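Local coordinates for ricin B-related lectin (Polyporus squamosus, PDB 5MUA), which binds galactose through a ricin-type beta-trefoil and carries a calcium-binding, papain-like protease module that takes up the inhibitor E-64, at residues M71-H76 / T113-T118. Sequence-based numbering, arbitrary orientation. Where two conformers were deposited one is given.
Sequences MDLAGH and TGTFVT. With GAL (beta-D-galactopyranose), chain J.
Strand 70-73 and strand 116-120 are the two outer strands of a four-stranded antiparallel sheet, separated by strands 82-87 and 129-133, so segments 71-76 and 113-118 meet without backbone pairing, mostly through side chains. The CA atoms of L73 and V117 lie 8.7 Å apart, those of H76 and T113 7.2 Å. Past the strand, a type II beta turn closed by the hydrogen bond H76 N to L73 O (3.0 Å) carries G75 and H76 round to the galactose. The site exemplifies how neighbouring strand residues serve two sides, L73 the interior and D72 the ligand.

L73, with CG anti to its backbone N (chi1 -178°), reaches tip to tip toward T113, bringing CD2 to 3.4 Å from T113 OG1; it crosses T115 at roughly a right angle. T113 OG1 donates to T115 OG1 at 2.6 Å, and the methyl CG2 of T113 lies against the carbonyl O of H76. Further along, M71 SD loosely approaches V117 CG2.

On the sugar side, the D72 carboxylate accepts galactose O4 on OD1 at a very short 2.5 Å and O3 on OD2. G75 N donates to O4 (2.9 Å, 156°). H76 NE2 and O2, at the ring edge near its plane, share a hydrogen bond (2.7 Å); N94 ND2 also hydrogen-bonds the sugar. In this beta-trefoil lectin site a methyl thus rests on paired hydroxyls inside, while hydrogen bonds, the shortest probably strengthened by carboxylate charge, hold the galactose.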
loop_
_atom_site.group_PDB
_atom_site.type_symbol
_atom_site.label_atom_id
_atom_site.label_comp_id
_atom_site.label_asym_id
_atom_site.label_seq_id
_atom_site.Cartn_x
_atom_site.Cartn_y
_atom_site.Cartn_z
ATOM N N MET B 71 15.394 23.350 16.016
ATOM C CA MET B 71 15.432 24.186 17.257
ATOM C C MET B 71 16.762 24.947 17.238
ATOM O O MET B 71 17.847 24.357 17.074
ATOM C CB MET B 71 15.345 23.348 18.466
ATOM C CG MET B 71 15.214 24.152 19.746
ATOM S SD MET B 71 15.169 23.015 21.218
ATOM C CE MET B 71 13.446 22.524 21.326
ATOM N N ASP B 72 16.670 26.264 17.359
ATOM C CA ASP B 72 17.794 27.138 17.036
ATOM C C ASP B 72 17.787 28.294 18.072
ATOM O O ASP B 72 16.734 28.858 18.401
ATOM C CB ASP B 72 17.575 27.605 15.570
ATOM C CG ASP B 72 18.528 28.773 15.099
ATOM O OD1 ASP B 72 18.523 29.869 15.739
ATOM O OD2 ASP B 72 19.111 28.591 14.003
ATOM N N LEU B 73 18.972 28.613 18.592
ATOM C CA LEU B 73 19.105 29.714 19.545
ATOM C C LEU B 73 19.377 30.989 18.693
ATOM O O LEU B 73 20.441 31.103 18.038
ATOM C CB LEU B 73 20.239 29.442 20.522
ATOM C CG LEU B 73 20.424 30.522 21.582
ATOM C CD1 LEU B 73 19.200 30.692 22.500
ATOM C CD2 LEU B 73 21.569 30.088 22.451
ATOM N N ALA B 74 18.385 31.860 18.628
ATOM C CA ALA B 74 18.341 32.970 17.682
ATOM C C ALA B 74 19.577 33.810 17.719
ATOM O O ALA B 74 20.051 34.260 18.794
ATOM C CB ALA B 74 17.087 33.867 17.929
ATOM N N GLY B 75 20.192 33.967 16.569
ATOM C CA GLY B 75 21.346 34.835 16.457
ATOM C C GLY B 75 22.608 34.370 17.196
ATOM O O GLY B 75 23.589 35.145 17.346
ATOM N N HIS B 76 22.657 33.107 17.596
ATOM C CA HIS B 76 23.742 32.506 18.338
ATOM C C HIS B 76 23.976 33.231 19.689
ATOM O O HIS B 76 25.064 33.120 20.236
ATOM C CB HIS B 76 25.083 32.515 17.549
ATOM C CG HIS B 76 24.954 32.077 16.126
ATOM N ND1 HIS B 76 25.443 30.868 15.692
ATOM C CD2 HIS B 76 24.488 32.719 15.037
ATOM C CE1 HIS B 76 25.194 30.751 14.400
ATOM N NE2 HIS B 76 24.580 31.847 13.996
ATOM N N THR B 113 26.554 28.393 23.125
ATOM C CA THR B 113 26.571 29.379 24.202
ATOM C C THR B 113 26.728 28.878 25.590
ATOM O O THR B 113 27.089 29.651 26.456
ATOM C CB THR B 113 25.307 30.220 24.159
ATOM O OG1 THR B 113 24.189 29.393 24.457
ATOM C CG2 THR B 113 25.132 30.905 22.837
ATOM N N GLY B 114 26.502 27.590 25.847
ATOM C CA GLY B 114 26.369 27.120 27.205
ATOM C C GLY B 114 25.124 27.595 27.903
ATOM O O GLY B 114 25.005 27.356 29.112
ATOM N N THR B 115 24.209 28.310 27.224
ATOM C CA THR B 115 22.929 28.678 27.859
ATOM C C THR B 115 21.886 27.616 27.620
ATOM O O THR B 115 22.023 26.751 26.731
ATOM C CB THR B 115 22.420 30.049 27.414
ATOM O OG1 THR B 115 22.194 30.061 26.015
ATOM C CG2 THR B 115 23.458 31.148 27.731
ATOM N N PHE B 116 20.860 27.632 28.451
ATOM C CA PHE B 116 19.911 26.513 28.541
ATOM C C PHE B 116 18.543 26.883 28.037
ATOM O O PHE B 116 18.071 28.012 28.217
ATOM C CB PHE B 116 19.784 26.040 29.992
ATOM C CG PHE B 116 21.052 25.483 30.547
ATOM C CD1 PHE B 116 21.382 24.188 30.365
ATOM C CD2 PHE B 116 21.937 26.300 31.248
ATOM C CE1 PHE B 116 22.574 23.654 30.872
ATOM C CE2 PHE B 116 23.143 25.777 31.748
ATOM C CZ PHE B 116 23.435 24.449 31.591
ATOM N N VAL B 117 17.864 25.907 27.441
ATOM C CA VAL B 117 16.485 26.114 27.076
ATOM C C VAL B 117 15.665 26.291 28.389
ATOM O O VAL B 117 15.722 25.416 29.286
ATOM C CB VAL B 117 15.922 24.864 26.332
ATOM C CG1 VAL B 117 14.438 25.003 26.033
ATOM C CG2 VAL B 117 16.690 24.567 25.076
ATOM N N THR B 118 14.887 27.354 28.441
ATOM C CA THR B 118 14.275 27.840 29.655
ATOM C C THR B 118 12.855 28.223 29.431
ATOM O O THR B 118 12.553 28.853 28.479
ATOM C CB THR B 118 15.082 29.052 30.174
ATOM O OG1 THR B 118 16.488 28.697 30.283
ATOM C CG2 THR B 118 14.525 29.599 31.472
HETATM C C1 GAL J . 21.257 33.910 12.507
HETATM C C2 GAL J . 21.617 32.460 12.829
HETATM C C3 GAL J . 20.498 31.469 12.576
HETATM C C4 GAL J . 19.213 31.996 13.231
HETATM C C5 GAL J . 18.948 33.467 12.813
HETATM C C6 GAL J . 17.773 34.105 13.524
HETATM O O1 GAL J . 22.296 34.678 13.040
HETATM O O2 GAL J . 22.738 32.088 12.010
HETATM O O3 GAL J . 20.948 30.185 13.079
HETATM O O4 GAL J . 19.422 31.898 14.664
HETATM O O5 GAL J . 20.076 34.301 13.126
HETATM O O6 GAL J . 17.562 35.392 12.968
#